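Local coordinates for 2-C-methyl-D-erythritol 4-phosphate cytidylyltransferase (Thermus thermophilus HB8, PDB 2PX7), which probably catalyses the transfer of a cytidylyl group from CTP to 2-C-methyl-D-erythritol 4-phosphate, releasing diphosphate, in the DXP pathway of isoprenoid biosynthesis, at residues Val26-Pro31 / Leu106-His112; Ala131-Ala137 / Gln171-Leu177; Val138-Pro144 / Arg165-Gln171. One frame throughout, in Å; residues are numbered along the deposited sequence.

Contact 1 of 3, residues Val26-Pro31 / Leu106-His112; sequences VSVLIP and LPLVLVH
S27 and L29 bond through their main chains to L108, L110 and H112, joining two parallel central strands of the Rossmann-like sheet. The bonding starts poorly, with a weak bond of 3.3 Å from S27 N to L108 O, and then improves. L110 N reaches S27 O at 2.9 Å. L29 N meets L110 O at 2.7 Å in an almost straight bond (174° at the hydrogen). H112 N closes the series on L29 O at 3.0 Å. The intervening V28 and I30 turn their main-chain groups to strand 67-72 on the other flank.

Weaker CA-H...O contacts fill in between these bonds. V109 CA lies 3.1 Å from S27 O, and V28 CA and V111 CA approach L110 O and L29 O in the same manner.

The apolar contacts divide between the two faces. On the face of S27, L29, V109 and V111, CD1 of L29 lies 4.1 Å from CG1 of V109, and P31 and V111 meet at about a right angle against helix 93-103. On the face of V28 and L110, helix 121-134 packs on L110. I30 and H112 run alongside one another: CG1 of I30 is anti to the carbonyl carbon (chi1 -49°), and CD1 beyond it comes to 3.8 Å from CB of H112. At the start, CD1 of L106 rests against the main chain of V26, 3.4 Å from its carbonyl carbon.

Polar side-chain ends look elsewhere: S27 OG bonds to E67, and H112 NE2 to the carbonyl oxygen of R116. The adhesion between the strands is therefore main-chain hydrogen bonding sealed by aliphatic groups, with no side-chain hydrogen bond or salt bridge crossing between them.

Contact 2 of 3, residues Ala131-Ala137 / Gln171-Leu177; sequences AQRSGAA and QGFFTAL
A137 and G172 form an antiparallel hydrogen-bonded pair where two secondary-structure switches of the Rossmann-like fold meet: helix 121-134 passes into strand 136-142, and strand 165-174 passes into helix 175-188. Both main-chain polar groups of each residue are used here. A137 N donates to G172 O at 2.9 Å, while G172 N returns a nearly straight bond to A137 O (177° at the hydrogen), in the plane of that carbonyl.

One step on, A136 and F173 are a non-hydrogen-bonded pair, and their main chains bond outward, that of A136 to A207 and that of F173 to strand 108-111. Between them CB of A136 touches CD1 of F173 at 3.7 Å.

G135, just past the helix, leaves it with a positive phi; at these backbone angles a CB would press on the carbonyl oxygen of S134. Its N still reaches back to A131 O, at 2.8 Å, and its O accepts from F174 N at 3.0 Å, although that donor lies well above the carbonyl plane. The same oxygen is also approached by CD2 of L177, at 3.3 Å. F174, the N-cap of the following helix, lays one ring face over CA of G135 and turns a ring edge to the carbonyl oxygen of Q132.

The polar side chains find their mates largely beyond the pair. R133 forms a salt bridge with E129. S134 OG bonds to A130 O, with A136 O a second acceptor within reach, and the main-chain carbonyl of S134 bonds to the Y204 hydroxyl. Q171 spends OE1 on the main-chain N of A196 and NE2 on D194.

Helix 121-134 also leaves G172 no room for a side chain: a CB here would collide with the methyl of A131, whose CB already lies 3.6 Å from G172 C.

Contact 3 of 3, residues Val138-Pro144 / Arg165-Gln171; sequences VPVLPVP and RLVQTPQ
V138 CG1 presses on V167 CG1 at 3.5 Å, tighter than usual, and fits the angle between V167 and Q171. V138 and Q171 lie side by side, with CG2 of V138 3.8 Å from CD of the amide. NE2 of the same amide, against CG1 of V138, donates to Q168 O at 3.3 Å, with the oxygen in the amide plane. An alanine in place of Q171 removes the amide beside V138 and would probably leave a gap there, with Q168 O, D194 and the N of A196 missing their partner.

The P139 ring nestles into the bend made by Q168, T169 and the cis-proline P170. L141 crosses the Q168 amide, its CD1 3.6 Å from NE2, while E212 N holds OE1. R165 bends at chi2 (-58°), bringing CD to 4.0 Å from CA of P142. The side chains of L166 and P144 cross at about a right angle, CD1 to CD 4.0 Å.

Main-chain bonds back this fit: L141 and L166 exchange two, and Q168 N donates to P139 O. Strand 207-210 flanks V138 and V140, helix 121-134 packs on P139, and R165-V167 pair antiparallel with a strand of the second subunit, extending the sheet.

Strand 165-174 ties the three contacts together. Probable hydrogen bonds stitch contact 1 to contact 2, from V109 N to F173 O (2.8 Å) and between L106 O and T175 OG1 (2.6 Å), and to contact 3, from V111 N to Q171 O (2.9 Å). Contact 3 is nested within the chain loop that contact 2 closes; the two share Q171, and their centres are about 16 Å apart. Parts of contacts 1 and 3 approach the predicted active site: the side chains of H112 and T169 lie about 9 and 8 Å from that of K217, and that of V143 about 4 Å from that of R161. R161 and K217 are both predicted to position MEP.

Contact 1 of 3, residues Val26-Pro31 / Leu106-His112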
loop_
_atom_site.group_PDB
_atom_site.type_symbol
_atom_site.label_atom_id
_atom_site.label_comp_id
_atom_site.label_asym_id
_atom_site.label_seq_id
_atom_site.Cartn_x
_atom_site.Cartn_y
_atom_site.Cartn_z
ATOM N N VAL A 26 -12.403 -9.273 24.420
ATOM C CA VAL A 26 -13.769 -9.847 24.012
ATOM C C VAL A 26 -13.844 -10.888 22.784
ATOM O O VAL A 26 -13.120 -11.863 22.814
ATOM C CB VAL A 26 -14.946 -8.795 24.078
ATOM C CG1 VAL A 26 -15.601 -8.815 25.447
ATOM C CG2 VAL A 26 -14.491 -7.381 23.793
ATOM N N SER A 27 -14.678 -10.739 21.743
ATOM C CA SER A 27 -14.835 -11.860 20.725
ATOM C C SER A 27 -14.192 -11.788 19.272
ATOM O O SER A 27 -14.654 -11.051 18.413
ATOM C CB SER A 27 -16.317 -12.225 20.624
ATOM O OG SER A 27 -16.529 -13.582 20.291
ATOM N N VAL A 28 -13.166 -12.593 18.987
ATOM C CA VAL A 28 -12.375 -12.442 17.748
ATOM C C VAL A 28 -12.662 -13.535 16.702
ATOM O O VAL A 28 -12.535 -14.727 16.996
ATOM C CB VAL A 28 -10.834 -12.397 18.049
ATOM C CG1 VAL A 28 -10.038 -12.343 16.778
ATOM C CG2 VAL A 28 -10.471 -11.212 18.957
ATOM N N LEU A 29 -13.039 -13.130 15.486
ATOM C CA LEU A 29 -13.338 -14.097 14.416
ATOM C C LEU A 29 -12.275 -14.054 13.345
ATOM O O LEU A 29 -12.021 -12.995 12.777
ATOM C CB LEU A 29 -14.729 -13.859 13.798
ATOM C CG LEU A 29 -15.870 -13.481 14.757
ATOM C CD1 LEU A 29 -17.195 -13.305 13.988
ATOM C CD2 LEU A 29 -16.017 -14.543 15.845
ATOM N N ILE A 30 -11.665 -15.210 13.082
ATOM C CA ILE A 30 -10.616 -15.365 12.077
ATOM C C ILE A 30 -11.066 -16.290 10.921
ATOM O O ILE A 30 -10.840 -17.507 10.971
ATOM C CB ILE A 30 -9.281 -15.909 12.720
ATOM C CG1 ILE A 30 -8.869 -15.129 13.994
ATOM C CG2 ILE A 30 -8.157 -16.069 11.677
ATOM C CD1 ILE A 30 -8.579 -13.583 13.846
ATOM N N PRO A 31 -11.685 -15.716 9.863
ATOM C CA PRO A 31 -12.139 -16.533 8.720
ATOM C C PRO A 31 -10.998 -16.964 7.807
ATOM O O PRO A 31 -10.899 -16.473 6.697
ATOM C CB PRO A 31 -13.090 -15.586 7.970
ATOM C CG PRO A 31 -12.520 -14.179 8.265
ATOM C CD PRO A 31 -11.990 -14.275 9.680
ATOM N N LEU A 106 -19.718 -13.280 22.869
ATOM C CA LEU A 106 -19.620 -11.933 23.432
ATOM C C LEU A 106 -20.285 -10.879 22.514
ATOM O O LEU A 106 -20.352 -11.076 21.301
ATOM C CB LEU A 106 -18.148 -11.619 23.736
ATOM C CG LEU A 106 -17.538 -12.639 24.723
ATOM C CD1 LEU A 106 -16.043 -12.762 24.560
ATOM C CD2 LEU A 106 -17.902 -12.306 26.183
ATOM N N PRO A 107 -20.817 -9.784 23.097
ATOM C CA PRO A 107 -21.588 -8.790 22.337
ATOM C C PRO A 107 -20.783 -7.855 21.433
ATOM O O PRO A 107 -21.366 -6.977 20.770
ATOM C CB PRO A 107 -22.289 -7.982 23.431
ATOM C CG PRO A 107 -21.370 -8.060 24.597
ATOM C CD PRO A 107 -20.768 -9.450 24.538
ATOM N N LEU A 108 -19.462 -8.046 21.412
ATOM C CA LEU A 108 -18.577 -7.280 20.540
ATOM C C LEU A 108 -17.676 -8.235 19.766
ATOM O O LEU A 108 -17.178 -9.206 20.329
ATOM C CB LEU A 108 -17.753 -6.290 21.371
ATOM C CG LEU A 108 -17.313 -5.041 20.615
ATOM C CD1 LEU A 108 -18.401 -4.004 20.580
ATOM C CD2 LEU A 108 -16.071 -4.465 21.262
ATOM N N VAL A 109 -17.494 -7.982 18.467
ATOM C CA VAL A 109 -16.646 -8.847 17.642
ATOM C C VAL A 109 -15.568 -8.077 16.908
ATOM O O VAL A 109 -15.797 -6.969 16.468
ATOM C CB VAL A 109 -17.426 -9.687 16.569
ATOM C CG1 VAL A 109 -18.056 -10.868 17.184
ATOM C CG2 VAL A 109 -18.466 -8.828 15.782
ATOM N N LEU A 110 -14.407 -8.708 16.753
ATOM C CA LEU A 110 -13.388 -8.248 15.815
ATOM C C LEU A 110 -13.215 -9.318 14.754
ATOM O O LEU A 110 -13.112 -10.507 15.071
ATOM C CB LEU A 110 -12.064 -7.975 16.522
ATOM C CG LEU A 110 -12.028 -6.812 17.531
ATOM C CD1 LEU A 110 -10.746 -6.863 18.349
ATOM C CD2 LEU A 110 -12.164 -5.427 16.843
ATOM N N VAL A 111 -13.238 -8.907 13.494
ATOM C CA VAL A 111 -13.060 -9.840 12.396
ATOM C C VAL A 111 -11.747 -9.496 11.683
ATOM O O VAL A 111 -11.546 -8.351 11.264
ATOM C CB VAL A 111 -14.222 -9.759 11.382
ATOM C CG1 VAL A 111 -14.152 -10.943 10.402
ATOM C CG2 VAL A 111 -15.574 -9.711 12.113
ATOM N N HIS A 112 -10.870 -10.483 11.548
ATOM C CA HIS A 112 -9.529 -10.220 11.063
ATOM C C HIS A 112 -9.058 -11.190 9.985
ATOM O O HIS A 112 -9.281 -12.384 10.087
ATOM C CB HIS A 112 -8.530 -10.182 12.232
ATOM C CG HIS A 112 -7.146 -9.794 11.817
ATOM N ND1 HIS A 112 -6.837 -8.537 11.343
ATOM C CD2 HIS A 112 -5.994 -10.506 11.777
ATOM C CE1 HIS A 112 -5.551 -8.486 11.044
ATOM N NE2 HIS A 112 -5.017 -9.670 11.294
#

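Contact 2 of 3, residues Ala131-Ala137 / Gln171-Leu177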
loop_
_atom_site.group_PDB
_atom_site.type_symbol
_atom_site.label_atom_id
_atom_site.label_comp_id
_atom_site.label_asym_id
_atom_site.label_seq_id
_atom_site.Cartn_x
_atom_site.Cartn_y
_atom_site.Cartn_z
ATOM N N ALA A 131 -15.328 0.627 18.037
ATOM C CA ALA A 131 -16.451 -0.313 17.861
ATOM C C ALA A 131 -17.373 -0.315 19.096
ATOM O O ALA A 131 -18.594 -0.386 18.954
ATOM C CB ALA A 131 -15.949 -1.721 17.559
ATOM N N GLN A 132 -16.780 -0.209 20.291
ATOM C CA GLN A 132 -17.535 -0.140 21.563
ATOM C C GLN A 132 -18.516 1.022 21.609
ATOM O O GLN A 132 -19.595 0.911 22.194
ATOM C CB GLN A 132 -16.583 -0.046 22.768
ATOM C CG GLN A 132 -15.823 -1.335 23.053
ATOM C CD GLN A 132 -14.636 -1.166 24.011
ATOM O OE1 GLN A 132 -14.086 -0.068 24.173
ATOM N NE2 GLN A 132 -14.218 -2.270 24.623
ATOM N N ARG A 133 -18.136 2.134 20.987
ATOM C CA ARG A 133 -18.941 3.345 21.010
ATOM C C ARG A 133 -19.898 3.384 19.833
ATOM O O ARG A 133 -21.067 3.743 19.982
ATOM C CB ARG A 133 -18.032 4.589 20.952
ATOM C CG ARG A 133 -17.239 4.882 22.244
ATOM C CD ARG A 133 -16.172 6.008 22.056
ATOM N NE ARG A 133 -16.282 6.698 20.771
ATOM C CZ ARG A 133 -15.321 6.750 19.848
ATOM N NH1 ARG A 133 -14.138 6.181 20.058
ATOM N NH2 ARG A 133 -15.542 7.388 18.704
ATOM N N SER A 134 -19.392 3.014 18.663
ATOM C CA SER A 134 -20.091 3.276 17.413
ATOM C C SER A 134 -20.830 2.054 16.868
ATOM O O SER A 134 -21.720 2.196 16.030
ATOM C CB SER A 134 -19.117 3.793 16.356
ATOM O OG SER A 134 -18.349 2.708 15.840
ATOM N N GLY A 135 -20.446 0.868 17.321
ATOM C CA GLY A 135 -21.055 -0.355 16.835
ATOM C C GLY A 135 -20.513 -0.889 15.533
ATOM O O GLY A 135 -20.819 -2.004 15.166
ATOM N N ALA A 136 -19.727 -0.090 14.817
ATOM C CA ALA A 136 -19.126 -0.516 13.546
ATOM C C ALA A 136 -17.935 0.384 13.287
ATOM O O ALA A 136 -18.121 1.578 13.152
ATOM C CB ALA A 136 -20.138 -0.403 12.382
ATOM N N ALA A 137 -16.731 -0.188 13.219
ATOM C CA ALA A 137 -15.507 0.595 13.015
ATOM C C ALA A 137 -14.462 -0.165 12.204
ATOM O O ALA A 137 -14.184 -1.349 12.453
ATOM C CB ALA A 137 -14.917 1.029 14.351
ATOM N N GLN A 171 -11.877 -5.462 11.633
ATOM C CA GLN A 171 -13.094 -4.647 11.646
ATOM C C GLN A 171 -13.947 -5.015 12.863
ATOM O O GLN A 171 -14.137 -6.201 13.156
ATOM C CB GLN A 171 -13.866 -4.821 10.330
ATOM C CG GLN A 171 -12.969 -4.663 9.078
ATOM C CD GLN A 171 -13.727 -4.499 7.800
ATOM O OE1 GLN A 171 -14.944 -4.762 7.717
ATOM N NE2 GLN A 171 -13.024 -4.008 6.777
ATOM N N GLY A 172 -14.453 -4.004 13.571
ATOM C CA GLY A 172 -15.107 -4.200 14.865
ATOM C C GLY A 172 -16.584 -3.876 14.792
ATOM O O GLY A 172 -16.974 -2.923 14.153
ATOM N N PHE A 173 -17.414 -4.684 15.442
ATOM C CA PHE A 173 -18.867 -4.495 15.363
ATOM C C PHE A 173 -19.506 -4.938 16.661
ATOM O O PHE A 173 -18.953 -5.808 17.348
ATOM C CB PHE A 173 -19.463 -5.330 14.204
ATOM C CG PHE A 173 -18.839 -5.043 12.855
ATOM C CD1 PHE A 173 -19.263 -3.960 12.094
ATOM C CD2 PHE A 173 -17.846 -5.861 12.353
ATOM C CE1 PHE A 173 -18.673 -3.671 10.844
ATOM C CE2 PHE A 173 -17.247 -5.596 11.115
ATOM C CZ PHE A 173 -17.660 -4.483 10.364
ATOM N N PHE A 174 -20.664 -4.360 16.991
ATOM C CA PHE A 174 -21.588 -5.058 17.898
ATOM C C PHE A 174 -21.931 -6.396 17.227
ATOM O O PHE A 174 -22.293 -6.436 16.050
ATOM C CB PHE A 174 -22.876 -4.254 18.143
ATOM C CG PHE A 174 -22.655 -2.897 18.793
ATOM C CD1 PHE A 174 -21.577 -2.676 19.667
ATOM C CD2 PHE A 174 -23.546 -1.851 18.565
ATOM C CE1 PHE A 174 -21.395 -1.433 20.275
ATOM C CE2 PHE A 174 -23.358 -0.588 19.158
ATOM C CZ PHE A 174 -22.291 -0.391 20.017
ATOM N N THR A 175 -21.801 -7.493 17.966
ATOM C CA THR A 175 -22.098 -8.849 17.447
ATOM C C THR A 175 -23.518 -8.946 16.875
ATOM O O THR A 175 -23.720 -9.492 15.788
ATOM C CB THR A 175 -21.900 -9.891 18.558
ATOM O OG1 THR A 175 -20.631 -9.652 19.181
ATOM C CG2 THR A 175 -21.940 -11.317 18.003
ATOM N N ALA A 176 -24.476 -8.386 17.597
ATOM C CA ALA A 176 -25.884 -8.362 17.175
ATOM C C ALA A 176 -26.091 -7.625 15.843
ATOM O O ALA A 176 -26.952 -7.984 15.038
ATOM C CB ALA A 176 -26.722 -7.705 18.247
ATOM N N LEU A 177 -25.305 -6.577 15.622
ATOM C CA LEU A 177 -25.420 -5.820 14.391
ATOM C C LEU A 177 -24.870 -6.639 13.218
ATOM O O LEU A 177 -25.490 -6.707 12.163
ATOM C CB LEU A 177 -24.695 -4.474 14.521
ATOM C CG LEU A 177 -24.578 -3.634 13.250
ATOM C CD1 LEU A 177 -25.970 -3.157 12.731
ATOM C CD2 LEU A 177 -23.655 -2.463 13.516
#

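Contact 3 of 3, residues Val138-Pro144 / Arg165-Gln171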
loop_
_atom_site.group_PDB
_atom_site.type_symbol
_atom_site.label_atom_id
_atom_site.label_comp_id
_atom_site.label_asym_id
_atom_site.label_seq_id
_atom_site.Cartn_x
_atom_site.Cartn_y
_atom_site.Cartn_z
ATOM N N VAL A 138 -13.876 0.542 11.247
ATOM C CA VAL A 138 -12.939 -0.024 10.288
ATOM C C VAL A 138 -11.628 0.804 10.218
ATOM O O VAL A 138 -11.689 2.040 10.100
ATOM C CB VAL A 138 -13.632 -0.050 8.891
ATOM C CG1 VAL A 138 -12.677 -0.420 7.809
ATOM C CG2 VAL A 138 -14.821 -1.022 8.919
ATOM N N PRO A 139 -10.451 0.127 10.256
ATOM C CA PRO A 139 -9.193 0.838 9.987
ATOM C C PRO A 139 -8.947 1.079 8.501
ATOM O O PRO A 139 -9.143 0.180 7.673
ATOM C CB PRO A 139 -8.123 -0.072 10.593
ATOM C CG PRO A 139 -8.713 -1.472 10.459
ATOM C CD PRO A 139 -10.224 -1.307 10.548
ATOM N N VAL A 140 -8.529 2.308 8.175
ATOM C CA VAL A 140 -8.253 2.715 6.806
ATOM C C VAL A 140 -6.890 3.417 6.704
ATOM O O VAL A 140 -6.395 3.952 7.686
ATOM C CB VAL A 140 -9.373 3.629 6.195
ATOM C CG1 VAL A 140 -10.751 2.922 6.183
ATOM C CG2 VAL A 140 -9.433 5.000 6.895
ATOM N N LEU A 141 -6.275 3.360 5.521
ATOM C CA LEU A 141 -5.055 4.117 5.238
ATOM C C LEU A 141 -5.267 4.996 4.025
ATOM O O LEU A 141 -6.035 4.634 3.119
ATOM C CB LEU A 141 -3.866 3.186 4.951
ATOM C CG LEU A 141 -3.142 2.426 6.064
ATOM C CD1 LEU A 141 -2.020 1.652 5.428
ATOM C CD2 LEU A 141 -2.584 3.333 7.137
ATOM N N PRO A 142 -4.542 6.141 3.957
ATOM C CA PRO A 142 -4.647 6.896 2.703
ATOM C C PRO A 142 -3.998 6.081 1.585
ATOM O O PRO A 142 -3.124 5.255 1.856
ATOM C CB PRO A 142 -3.828 8.181 2.967
ATOM C CG PRO A 142 -3.431 8.140 4.417
ATOM C CD PRO A 142 -3.604 6.750 4.923
ATOM N N VAL A 143 -4.439 6.297 0.352
ATOM C CA VAL A 143 -3.785 5.723 -0.813
ATOM C C VAL A 143 -2.456 6.478 -1.021
ATOM O O VAL A 143 -2.472 7.676 -1.265
ATOM C CB VAL A 143 -4.675 5.829 -2.076
ATOM C CG1 VAL A 143 -3.912 5.360 -3.332
ATOM C CG2 VAL A 143 -5.974 5.019 -1.898
ATOM N N PRO A 144 -1.311 5.774 -0.925
ATOM C CA PRO A 144 0.013 6.433 -0.884
ATOM C C PRO A 144 0.611 6.851 -2.234
ATOM O O PRO A 144 1.573 7.637 -2.262
ATOM C CB PRO A 144 0.897 5.359 -0.257
ATOM C CG PRO A 144 0.274 4.065 -0.680
ATOM C CD PRO A 144 -1.199 4.304 -0.843
ATOM N N ARG A 165 -9.421 5.474 0.113
ATOM C CA ARG A 165 -8.735 4.836 1.221
ATOM C C ARG A 165 -8.494 3.360 0.911
ATOM O O ARG A 165 -9.216 2.749 0.117
ATOM C CB ARG A 165 -9.558 4.958 2.515
ATOM C CG ARG A 165 -9.869 6.365 2.987
ATOM C CD ARG A 165 -8.608 7.214 3.241
ATOM N NE ARG A 165 -8.988 8.528 3.730
ATOM C CZ ARG A 165 -9.363 9.565 2.969
ATOM N NH1 ARG A 165 -9.368 9.497 1.646
ATOM N NH2 ARG A 165 -9.707 10.702 3.553
ATOM N N LEU A 166 -7.454 2.811 1.526
ATOM C CA LEU A 166 -7.233 1.381 1.575
ATOM C C LEU A 166 -7.857 0.876 2.874
ATOM O O LEU A 166 -7.554 1.391 3.959
ATOM C CB LEU A 166 -5.730 1.055 1.529
ATOM C CG LEU A 166 -5.001 1.541 0.272
ATOM C CD1 LEU A 166 -3.523 1.278 0.368
ATOM C CD2 LEU A 166 -5.578 0.923 -0.971
ATOM N N VAL A 167 -8.736 -0.116 2.752
ATOM C CA VAL A 167 -9.436 -0.676 3.903
ATOM C C VAL A 167 -8.654 -1.855 4.476
ATOM O O VAL A 167 -8.249 -2.768 3.732
ATOM C CB VAL A 167 -10.886 -1.086 3.510
ATOM C CG1 VAL A 167 -11.641 -1.620 4.711
ATOM C CG2 VAL A 167 -11.643 0.101 2.916
ATOM N N GLN A 168 -8.437 -1.846 5.797
ATOM C CA GLN A 168 -7.725 -2.951 6.460
ATOM C C GLN A 168 -8.651 -3.687 7.426
ATOM O O GLN A 168 -9.862 -3.475 7.412
ATOM C CB GLN A 168 -6.501 -2.434 7.224
ATOM C CG GLN A 168 -5.610 -1.472 6.417
ATOM C CD GLN A 168 -4.383 -1.106 7.183
ATOM O OE1 GLN A 168 -4.464 -0.522 8.260
ATOM N NE2 GLN A 168 -3.235 -1.475 6.659
ATOM N N THR A 169 -8.058 -4.562 8.242
ATOM C CA THR A 169 -8.734 -5.248 9.336
ATOM C C THR A 169 -7.775 -5.161 10.542
ATOM O O THR A 169 -6.617 -4.823 10.362
ATOM C CB THR A 169 -9.091 -6.758 8.998
ATOM O OG1 THR A 169 -7.899 -7.560 9.000
ATOM C CG2 THR A 169 -9.802 -6.890 7.640
ATOM N N PRO A 170 -8.238 -5.460 11.772
ATOM C CA PRO A 170 -9.560 -5.982 12.157
ATOM C C PRO A 170 -10.684 -4.964 11.980
ATOM O O PRO A 170 -10.468 -3.751 12.148
ATOM C CB PRO A 170 -9.385 -6.334 13.642
ATOM C CG PRO A 170 -8.288 -5.428 14.130
ATOM C CD PRO A 170 -7.354 -5.267 12.942
ATOM N N GLN A 171 -11.877 -5.462 11.633
ATOM C CA GLN A 171 -13.094 -4.647 11.646
ATOM C C GLN A 171 -13.947 -5.015 12.863
ATOM O O GLN A 171 -14.137 -6.201 13.156
ATOM C CB GLN A 171 -13.866 -4.821 10.330
ATOM C CG GLN A 171 -12.969 -4.663 9.078
ATOM C CD GLN A 171 -13.727 -4.499 7.800
ATOM O OE1 GLN A 171 -14.944 -4.762 7.717
ATOM N NE2 GLN A 171 -13.024 -4.008 6.777
#